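Endo-beta-mannanase (Opitutaceae bacterium TAV5, PDB 7BOB) probably releases mannose units from the ends of beta-1,4-linked manno-oligosaccharides as a homotrimeric exo-beta-1,4-mannosidase of glycoside hydrolase family 5. Local coordinates at residues A[197-201]-A[266-270]; A[247-251]-A[410-414]; A[269-274]-A[427-431]; A[388-392]-A[451-456]. One frame throughout, in Å; residues are numbered along the deposited sequence.

How the interactions relate
The four contacts run from the (beta/alpha)8 barrel across to the second, alpha/beta domain. Interaction 1 lies inside the barrel domain, near the centre of the chain; its helix 258-272 continues into interaction 3, whose centre is about 9 Å away, and Lys269 and Cys270 belong to both. Interactions 2 and 3 each join barrel elements to the second domain, through helix 406-422 and strand 427-431, which follow each other in the chain. Interaction 4 lies about 15 Å from interaction 3, centre to centre; strands 385-389 and 427-431 are sheet neighbours. The segments of 2, 3 and 4 alternate in sequence; interactions 2 and 3 join the two domains at separate points, and 4 belongs to the second domain alone.

Interaction 1. Residues A[197-201]-A[266-270]; sequences HQQVI and FYVKC
One face of the Tyr267 ring is taken by the methylene of His197: CB sits over the middle of the ring, 3.6 Å from its centroid and 10° off the normal, a CH-pi contact. The imidazole and phenol planes are inclined at 56°, an oblique pairing, and the imidazole brings its edge to the hydroxyl, with CD2 of His197 3.4 Å from OH of Tyr267. With CG between the backbone N and the carbonyl carbon (chi1 67°), the imidazole lies alongside the tyrosine, pointing the same way. The SG of Cys270 sits over one face of the Phe266 ring, offset toward its rim. Ile201 meets the phenol obliquely, its CG2 3.6 Å from Tyr267 CE1. Val200 packs beside it, CB 4.0 Å from Tyr267 CD1, with its branches reaching Phe266 and Cys270. Compact branched residues suit such a buried junction, where a short helix meets a longer one. The two polar tips are satisfied by the loop nearby, His197 NE2 by the carbonyl of Trp247 and Tyr267 OH by His248 ND1. Met239 of barrel strand 237-241 touches both His197 and Tyr267, while Phe266 packs on Leu413 and Ile414 of helix 406-422, so helix 258-272 contacts both a barrel strand and a helix of the second domain.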
# COMPACT_ATOMS: atom_id res chain seq x y z
N HIS A 197 0.11 16.22 -17.57
CA HIS A 197 1.44 16.15 -16.98
C HIS A 197 1.74 14.79 -16.35
O HIS A 197 2.89 14.54 -16.00
CB HIS A 197 1.62 17.29 -15.98
CG HIS A 197 0.76 17.18 -14.75
ND1 HIS A 197 -0.61 17.01 -14.81
CD2 HIS A 197 1.08 17.22 -13.43
CE1 HIS A 197 -1.09 16.93 -13.58
NE2 HIS A 197 -0.09 17.06 -12.73
N GLN A 198 0.75 13.90 -16.23
CA GLN A 198 1.08 12.57 -15.73
C GLN A 198 1.99 11.80 -16.67
O GLN A 198 2.57 10.80 -16.25
CB GLN A 198 -0.19 11.80 -15.44
CG GLN A 198 -1.05 12.55 -14.46
CD GLN A 198 -1.84 11.66 -13.60
OE1 GLN A 198 -1.27 10.84 -12.89
NE2 GLN A 198 -3.17 11.76 -13.68
N GLN A 199 2.16 12.27 -17.92
CA GLN A 199 3.23 11.74 -18.74
C GLN A 199 4.58 11.88 -18.05
O GLN A 199 5.47 11.05 -18.26
CB GLN A 199 3.30 12.47 -20.09
CG GLN A 199 2.07 12.36 -20.96
CD GLN A 199 2.18 13.27 -22.17
OE1 GLN A 199 2.73 12.88 -23.21
NE2 GLN A 199 1.71 14.50 -22.03
N VAL A 200 4.76 12.94 -17.25
CA VAL A 200 6.04 13.22 -16.58
C VAL A 200 6.08 12.63 -15.18
O VAL A 200 7.09 12.05 -14.77
CB VAL A 200 6.29 14.74 -16.54
CG1 VAL A 200 7.62 15.02 -15.84
CG2 VAL A 200 6.29 15.35 -17.95
N ILE A 201 5.01 12.81 -14.40
CA ILE A 201 5.04 12.51 -12.97
C ILE A 201 4.52 11.11 -12.61
O ILE A 201 4.61 10.72 -11.43
CB ILE A 201 4.27 13.58 -12.17
CG1 ILE A 201 2.76 13.47 -12.45
CG2 ILE A 201 4.82 15.02 -12.48
CD1 ILE A 201 1.89 14.09 -11.39
N PHE A 266 8.24 23.72 -16.76
CA PHE A 266 9.06 22.53 -16.60
C PHE A 266 8.47 21.34 -17.34
O PHE A 266 9.18 20.61 -18.03
CB PHE A 266 9.24 22.21 -15.12
CG PHE A 266 9.75 20.83 -14.87
CD1 PHE A 266 11.11 20.55 -14.93
CD2 PHE A 266 8.86 19.79 -14.58
CE1 PHE A 266 11.58 19.26 -14.71
CE2 PHE A 266 9.33 18.49 -14.34
CZ PHE A 266 10.69 18.23 -14.41
N TYR A 267 7.15 21.11 -17.18
CA TYR A 267 6.49 20.02 -17.91
C TYR A 267 6.63 20.20 -19.42
O TYR A 267 6.87 19.23 -20.15
CB TYR A 267 5.01 19.94 -17.54
CG TYR A 267 4.75 19.56 -16.10
CD1 TYR A 267 5.45 18.53 -15.50
CD2 TYR A 267 3.78 20.22 -15.35
CE1 TYR A 267 5.21 18.18 -14.18
CE2 TYR A 267 3.53 19.87 -14.04
CZ TYR A 267 4.24 18.86 -13.47
OH TYR A 267 4.00 18.54 -12.17
N VAL A 268 6.44 21.44 -19.90
CA VAL A 268 6.58 21.71 -21.33
C VAL A 268 8.00 21.42 -21.79
O VAL A 268 8.21 20.78 -22.83
CB VAL A 268 6.16 23.16 -21.63
CG1 VAL A 268 6.46 23.55 -23.11
CG2 VAL A 268 4.68 23.36 -21.32
N LYS A 269 9.00 21.82 -20.99
CA LYS A 269 10.39 21.54 -21.31
C LYS A 269 10.64 20.05 -21.47
O LYS A 269 11.32 19.61 -22.41
CB LYS A 269 11.31 22.09 -20.22
CG LYS A 269 11.45 23.60 -20.17
CD LYS A 269 12.56 24.04 -19.18
CE LYS A 269 12.47 25.54 -18.93
NZ LYS A 269 13.45 26.04 -17.92
N CYS A 270 10.15 19.23 -20.53
CA CYS A 270 10.30 17.79 -20.68
C CYS A 270 9.65 17.29 -21.96
O CYS A 270 10.28 16.56 -22.74
CB CYS A 270 9.73 17.06 -19.47
SG CYS A 270 10.53 17.56 -17.92

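Interaction 2. Residues A[247-251]-A[410-414]; sequences WHPVQ and SRRLI
The backbones come nearest at Pro249 and Arg411, whose CA atoms are 5.7 Å apart. Segment 247-251 is irregular: Pro249 has a helix-like conformation and Val250 an extended one, which turns the chain so that both side chains point at the opposing helix. Segment 410-414 is one helical turn, closed by the bond from Ile414 N to Ser410 O. Pro249 packs against Ser410, Arg411 and Ile414 on the facing side of the helix. Its ring reaches Ile414 with CG 3.8 Å from CD1, the two side chains crossing at about a right angle, and the same CG is 3.7 Å from Ser410 OG. That hydroxyl is hydrogen-bonded to the carbonyl O of Pro406, one turn earlier in the helix, and meets the proline only by packing. Arg411 contributes its aliphatic stem: with chi1 at -109°, away from a staggered value, CG lies 3.7 Å from Pro249 CB and 3.2 Å from Pro249 O. Val250 extends CG2 between Arg411 and Ile414, 3.7 Å from Arg411 CG and 3.8 Å from Ile414 CG2. A rigid proline and a beta-branched valine suit this place, since each offers a firm apolar surface with little freedom to lose. Leu563 of helix 558-564 adds to the same cluster by touching Val250 and Arg411. The arrangement is a domain interface: the loop after the sixth barrel strand, 237-241, rests on helix 406-422, the helix of a beta-alpha-beta crossover between parallel strands 385-389 and 427-431.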
# COMPACT_ATOMS: atom_id res chain seq x y z
N TRP A 247 -2.10 18.76 -7.07
CA TRP A 247 -2.07 18.06 -8.35
C TRP A 247 -0.66 17.76 -8.84
O TRP A 247 -0.49 17.32 -9.97
CB TRP A 247 -2.83 18.86 -9.43
CG TRP A 247 -4.31 18.97 -9.15
CD1 TRP A 247 -4.95 18.58 -8.01
CD2 TRP A 247 -5.31 19.52 -10.00
NE1 TRP A 247 -6.29 18.85 -8.10
CE2 TRP A 247 -6.54 19.43 -9.31
CE3 TRP A 247 -5.29 20.10 -11.27
CZ2 TRP A 247 -7.74 19.87 -9.85
CZ3 TRP A 247 -6.49 20.53 -11.82
CH2 TRP A 247 -7.69 20.43 -11.11
N HIS A 248 0.36 17.99 -8.01
CA HIS A 248 1.75 17.83 -8.43
C HIS A 248 2.53 17.12 -7.33
O HIS A 248 2.16 17.21 -6.15
CB HIS A 248 2.39 19.20 -8.72
CG HIS A 248 1.61 20.00 -9.71
ND1 HIS A 248 1.83 19.92 -11.07
CD2 HIS A 248 0.56 20.84 -9.55
CE1 HIS A 248 0.97 20.70 -11.71
NE2 HIS A 248 0.19 21.26 -10.81
N PRO A 249 3.62 16.43 -7.68
CA PRO A 249 4.36 15.68 -6.66
C PRO A 249 5.20 16.55 -5.74
O PRO A 249 5.72 16.03 -4.74
CB PRO A 249 5.24 14.75 -7.50
CG PRO A 249 5.51 15.54 -8.74
CD PRO A 249 4.20 16.26 -9.02
N VAL A 250 5.40 17.83 -6.05
CA VAL A 250 5.99 18.81 -5.14
C VAL A 250 4.93 19.87 -4.87
O VAL A 250 4.36 20.43 -5.80
CB VAL A 250 7.25 19.46 -5.73
CG1 VAL A 250 7.87 20.41 -4.71
CG2 VAL A 250 8.25 18.39 -6.16
N GLN A 251 4.68 20.15 -3.60
CA GLN A 251 3.57 21.00 -3.19
C GLN A 251 4.00 22.46 -3.20
O GLN A 251 4.68 22.93 -2.28
CB GLN A 251 3.08 20.56 -1.82
CG GLN A 251 1.66 20.91 -1.51
CD GLN A 251 0.74 19.76 -1.76
OE1 GLN A 251 1.15 18.74 -2.34
NE2 GLN A 251 -0.52 19.90 -1.35
N SER A 410 10.62 12.85 -11.00
CA SER A 410 10.07 14.16 -11.33
C SER A 410 10.03 15.07 -10.11
O SER A 410 10.14 16.29 -10.26
CB SER A 410 8.67 14.01 -11.93
OG SER A 410 7.72 13.63 -10.95
N ARG A 411 9.87 14.52 -8.90
CA ARG A 411 9.98 15.35 -7.70
C ARG A 411 11.35 16.01 -7.63
O ARG A 411 11.46 17.19 -7.27
CB ARG A 411 9.77 14.50 -6.44
CG ARG A 411 8.47 14.76 -5.71
CD ARG A 411 8.05 13.53 -4.84
NE ARG A 411 9.15 13.04 -4.01
CZ ARG A 411 9.47 13.56 -2.83
NH1 ARG A 411 8.75 14.60 -2.37
NH2 ARG A 411 10.49 13.07 -2.11
N ARG A 412 12.40 15.25 -7.95
CA ARG A 412 13.76 15.79 -7.87
C ARG A 412 14.02 16.78 -9.00
O ARG A 412 14.73 17.78 -8.80
CB ARG A 412 14.79 14.66 -7.93
CG ARG A 412 14.71 13.67 -6.78
CD ARG A 412 15.45 12.37 -7.14
NE ARG A 412 15.88 11.64 -5.95
CZ ARG A 412 15.12 10.74 -5.33
NH1 ARG A 412 13.89 10.48 -5.81
NH2 ARG A 412 15.57 10.11 -4.24
N LEU A 413 13.47 16.50 -10.18
CA LEU A 413 13.69 17.39 -11.30
C LEU A 413 12.95 18.71 -11.08
O LEU A 413 13.49 19.78 -11.35
CB LEU A 413 13.25 16.71 -12.59
CG LEU A 413 14.12 15.55 -13.10
CD1 LEU A 413 13.50 14.94 -14.35
CD2 LEU A 413 15.52 16.03 -13.40
N ILE A 414 11.73 18.64 -10.53
CA ILE A 414 10.93 19.85 -10.34
C ILE A 414 11.65 20.82 -9.41
O ILE A 414 11.76 22.02 -9.69
CB ILE A 414 9.54 19.48 -9.80
CG1 ILE A 414 8.66 18.95 -10.94
CG2 ILE A 414 8.90 20.68 -9.11
CD1 ILE A 414 7.36 18.30 -10.49

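Interaction 3. Residues A[269-274]-A[427-431]; sequences KCARAF and VGIVR
Arg431 starts from the strand with CB directed at segment 269-274, and its chain then passes over Phe274. CG is 4.1 Å from Phe274 CZ; CD lies over one face of the ring in a CH-pi contact and is 3.2 Å from Ala273 O. A bend in the chain (chi3 46°) then lays the guanidinium across the ring, the two planes only 19° apart, with Arg431 NE 3.4 Å from Phe274 CE2 and Arg431 CZ 3.4 Å from Phe274 CD2. At the tip NH1 gives a 2.9 Å hydrogen bond to Ala273 O, at 161° and nearly in the guanidinium plane, while NH2 forms a salt bridge with Asp433. Arginine suits this place because a flat, charged group can cover an aromatic face and still use its edge for bonding. At the other end Lys269, extended, gives a 2.8 Å hydrogen bond from NZ to Val427 O, on a lone pair in the carbonyl plane; His417 is its second partner. Between these polar grips Ile429 packs on the helix, its CD1 4.2 Å from Cys270 SG. Edge strand 427-431 of the second domain's sheet thus lies against the end of barrel helix 258-272, and Trp389 of neighbouring strand 385-389 meets Phe274 edge-to-face.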
# COMPACT_ATOMS: atom_id res chain seq x y z
N LYS A 269 9.00 21.82 -20.99
CA LYS A 269 10.39 21.54 -21.31
C LYS A 269 10.64 20.05 -21.47
O LYS A 269 11.32 19.61 -22.41
CB LYS A 269 11.31 22.09 -20.22
CG LYS A 269 11.45 23.60 -20.17
CD LYS A 269 12.56 24.04 -19.18
CE LYS A 269 12.47 25.54 -18.93
NZ LYS A 269 13.45 26.04 -17.92
N CYS A 270 10.15 19.23 -20.53
CA CYS A 270 10.30 17.79 -20.68
C CYS A 270 9.65 17.29 -21.96
O CYS A 270 10.28 16.56 -22.74
CB CYS A 270 9.73 17.06 -19.47
SG CYS A 270 10.53 17.56 -17.92
N ALA A 271 8.38 17.61 -22.15
CA ALA A 271 7.70 17.17 -23.37
C ALA A 271 8.47 17.62 -24.61
O ALA A 271 8.78 16.80 -25.49
CB ALA A 271 6.27 17.71 -23.39
N ARG A 272 8.83 18.91 -24.67
CA ARG A 272 9.51 19.46 -25.84
C ARG A 272 10.74 18.66 -26.25
O ARG A 272 11.05 18.56 -27.45
CB ARG A 272 9.93 20.91 -25.58
CG ARG A 272 10.39 21.63 -26.84
CD ARG A 272 9.21 21.89 -27.78
NE ARG A 272 9.63 22.36 -29.09
CZ ARG A 272 10.13 21.57 -30.05
NH1 ARG A 272 10.27 20.26 -29.84
NH2 ARG A 272 10.47 22.10 -31.22
N ALA A 273 11.46 18.10 -25.29
CA ALA A 273 12.62 17.26 -25.57
C ALA A 273 12.27 16.01 -26.39
O ALA A 273 13.18 15.35 -26.91
CB ALA A 273 13.28 16.84 -24.25
N PHE A 274 10.99 15.67 -26.51
CA PHE A 274 10.60 14.45 -27.21
C PHE A 274 9.79 14.69 -28.48
O PHE A 274 9.60 13.76 -29.26
CB PHE A 274 9.82 13.52 -26.26
CG PHE A 274 10.64 13.05 -25.09
CD1 PHE A 274 10.84 13.88 -23.99
CD2 PHE A 274 11.27 11.81 -25.12
CE1 PHE A 274 11.64 13.46 -22.92
CE2 PHE A 274 12.07 11.39 -24.05
CZ PHE A 274 12.25 12.22 -22.94
N VAL A 427 17.52 26.70 -17.37
CA VAL A 427 17.59 25.26 -17.19
C VAL A 427 16.98 24.55 -18.40
O VAL A 427 15.81 24.76 -18.73
CB VAL A 427 16.87 24.83 -15.90
CG1 VAL A 427 17.07 23.35 -15.68
CG2 VAL A 427 17.38 25.67 -14.73
N GLY A 428 17.78 23.68 -19.02
CA GLY A 428 17.31 22.76 -20.03
C GLY A 428 17.24 21.32 -19.53
O GLY A 428 17.56 21.00 -18.38
N ILE A 429 16.79 20.45 -20.43
CA ILE A 429 16.70 19.01 -20.22
C ILE A 429 17.58 18.35 -21.27
O ILE A 429 17.57 18.76 -22.43
CB ILE A 429 15.25 18.51 -20.35
CG1 ILE A 429 14.32 19.33 -19.46
CG2 ILE A 429 15.14 17.00 -20.05
CD1 ILE A 429 14.48 19.05 -17.97
N VAL A 430 18.36 17.37 -20.86
CA VAL A 430 19.17 16.58 -21.78
C VAL A 430 18.79 15.12 -21.59
O VAL A 430 18.55 14.68 -20.46
CB VAL A 430 20.69 16.82 -21.55
CG1 VAL A 430 21.09 16.45 -20.11
CG2 VAL A 430 21.51 16.03 -22.55
N ARG A 431 18.70 14.39 -22.69
CA ARG A 431 18.13 13.05 -22.67
C ARG A 431 19.24 12.01 -22.59
O ARG A 431 20.13 11.98 -23.44
CB ARG A 431 17.26 12.82 -23.90
CG ARG A 431 15.97 13.62 -23.89
CD ARG A 431 15.15 13.45 -25.18
NE ARG A 431 15.04 12.05 -25.58
CZ ARG A 431 14.35 11.63 -26.64
NH1 ARG A 431 13.70 12.52 -27.40
NH2 ARG A 431 14.30 10.35 -26.94

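Interaction 4. Residues A[388-392]-A[451-456]; sequences YWPRH and FTGLDE
Tyr388 and Glu456 make the tight part of this contact, where the phenol OH gives a 2.6 Å hydrogen bond to OE1 on its anti lone pair. The same oxygen accepts the Arg391 N-H from above the carboxylate plane, 3.0 Å away and nearly straight at 172°. OE2 takes the Gly453 N-H at 2.9 Å and a water at 2.7 Å; that water also links His392 N to Phe451 O. Four donors thus fix both oxygens of a buried carboxylate, which probably favours its charged form. The glutamate chain, extended beyond CG (chi2 178°), carries the carboxylate to them. Beside it, Thr452 CG2 packs 4.0 Å from Tyr388 CE1. The outer side is looser: Arg391 and Asp455, both partly exposed, form only a long salt bridge, NE to OD2 3.6 Å, with the oxygen well out of the guanidinium plane. Leu454 and Asp455 also touch Asn333 and Ile330, respectively, of the third subunit, another copy of the protein. Gly453 is the N-cap of helix 454-465, and Glu456, at its third residue, supplies the glutamate half of a capping box. The setting is a parallel alpha/beta sheet, where loops leaving adjacent strands 385-389 and 444-448 meet at their carboxyl ends.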
# COMPACT_ATOMS: atom_id res chain seq x y z
N TYR A 388 19.52 16.06 -16.08
CA TYR A 388 19.68 14.78 -16.76
C TYR A 388 18.39 13.97 -16.68
O TYR A 388 17.93 13.63 -15.58
CB TYR A 388 20.85 14.00 -16.15
CG TYR A 388 21.19 12.71 -16.85
CD1 TYR A 388 20.78 11.49 -16.33
CD2 TYR A 388 21.92 12.70 -18.03
CE1 TYR A 388 21.08 10.29 -16.96
CE2 TYR A 388 22.24 11.51 -18.67
CZ TYR A 388 21.81 10.31 -18.12
OH TYR A 388 22.11 9.12 -18.73
N TRP A 389 17.78 13.68 -17.84
CA TRP A 389 16.64 12.77 -17.96
C TRP A 389 17.17 11.36 -18.19
O TRP A 389 17.85 11.14 -19.20
CB TRP A 389 15.72 13.21 -19.10
CG TRP A 389 14.46 12.39 -19.34
CD1 TRP A 389 14.38 11.16 -19.93
CD2 TRP A 389 13.11 12.75 -19.00
NE1 TRP A 389 13.08 10.75 -20.00
CE2 TRP A 389 12.27 11.70 -19.45
CE3 TRP A 389 12.52 13.87 -18.39
CZ2 TRP A 389 10.88 11.71 -19.27
CZ3 TRP A 389 11.13 13.88 -18.23
CH2 TRP A 389 10.33 12.80 -18.66
N PRO A 390 16.95 10.41 -17.28
CA PRO A 390 17.66 9.12 -17.38
C PRO A 390 17.19 8.30 -18.58
O PRO A 390 16.06 8.43 -19.06
CB PRO A 390 17.31 8.42 -16.06
CG PRO A 390 16.03 9.07 -15.59
CD PRO A 390 16.11 10.51 -16.08
N ARG A 391 18.08 7.41 -19.06
CA ARG A 391 17.76 6.59 -20.23
C ARG A 391 16.52 5.73 -20.01
O ARG A 391 15.72 5.54 -20.93
CB ARG A 391 18.95 5.71 -20.62
CG ARG A 391 18.61 4.61 -21.63
CD ARG A 391 19.82 3.80 -22.07
NE ARG A 391 20.75 4.61 -22.84
CZ ARG A 391 20.66 4.79 -24.16
NH1 ARG A 391 19.69 4.19 -24.85
NH2 ARG A 391 21.53 5.57 -24.78
N HIS A 392 16.34 5.17 -18.83
CA HIS A 392 15.14 4.39 -18.52
C HIS A 392 14.37 5.14 -17.45
O HIS A 392 14.79 5.19 -16.29
CB HIS A 392 15.50 2.97 -18.07
CG HIS A 392 16.50 2.29 -18.95
ND1 HIS A 392 16.14 1.62 -20.11
CD2 HIS A 392 17.85 2.19 -18.86
CE1 HIS A 392 17.22 1.13 -20.68
NE2 HIS A 392 18.27 1.46 -19.95
N PHE A 451 19.05 7.01 -11.15
CA PHE A 451 19.84 5.81 -11.35
C PHE A 451 20.27 5.68 -12.80
O PHE A 451 19.46 5.87 -13.72
CB PHE A 451 19.05 4.59 -10.88
CG PHE A 451 18.43 4.76 -9.52
CD1 PHE A 451 19.21 4.76 -8.37
CD2 PHE A 451 17.06 4.93 -9.38
CE1 PHE A 451 18.63 4.90 -7.11
CE2 PHE A 451 16.48 5.07 -8.12
CZ PHE A 451 17.27 5.06 -6.98
N THR A 452 21.54 5.35 -13.00
CA THR A 452 22.22 5.38 -14.29
C THR A 452 22.91 4.06 -14.54
O THR A 452 23.67 3.59 -13.68
CB THR A 452 23.26 6.50 -14.33
OG1 THR A 452 24.20 6.27 -13.28
CG2 THR A 452 22.63 7.89 -14.17
N GLY A 453 22.68 3.46 -15.70
CA GLY A 453 23.30 2.20 -16.02
C GLY A 453 24.70 2.36 -16.58
O GLY A 453 25.24 3.46 -16.70
N LEU A 454 25.30 1.22 -16.90
CA LEU A 454 26.68 1.21 -17.38
C LEU A 454 26.85 2.03 -18.66
O LEU A 454 27.82 2.78 -18.79
CB LEU A 454 27.12 -0.24 -17.62
CG LEU A 454 28.48 -0.34 -18.29
CD1 LEU A 454 29.51 0.27 -17.36
CD2 LEU A 454 28.80 -1.78 -18.61
N ASP A 455 25.92 1.89 -19.62
CA ASP A 455 26.05 2.63 -20.87
C ASP A 455 25.96 4.13 -20.61
O ASP A 455 26.76 4.91 -21.16
CB ASP A 455 24.98 2.19 -21.88
CG ASP A 455 23.59 2.04 -21.25
OD1 ASP A 455 23.43 2.34 -20.05
OD2 ASP A 455 22.63 1.61 -21.96
N GLU A 456 25.04 4.53 -19.75
CA GLU A 456 24.93 5.95 -19.41
C GLU A 456 26.22 6.47 -18.79
O GLU A 456 26.66 7.58 -19.11
CB GLU A 456 23.76 6.17 -18.47
CG GLU A 456 22.45 5.67 -19.05
CD GLU A 456 21.30 5.86 -18.09
OE1 GLU A 456 20.85 7.02 -17.95
OE2 GLU A 456 20.88 4.84 -17.48
O HOH W 1 18.32 5.05 -16.58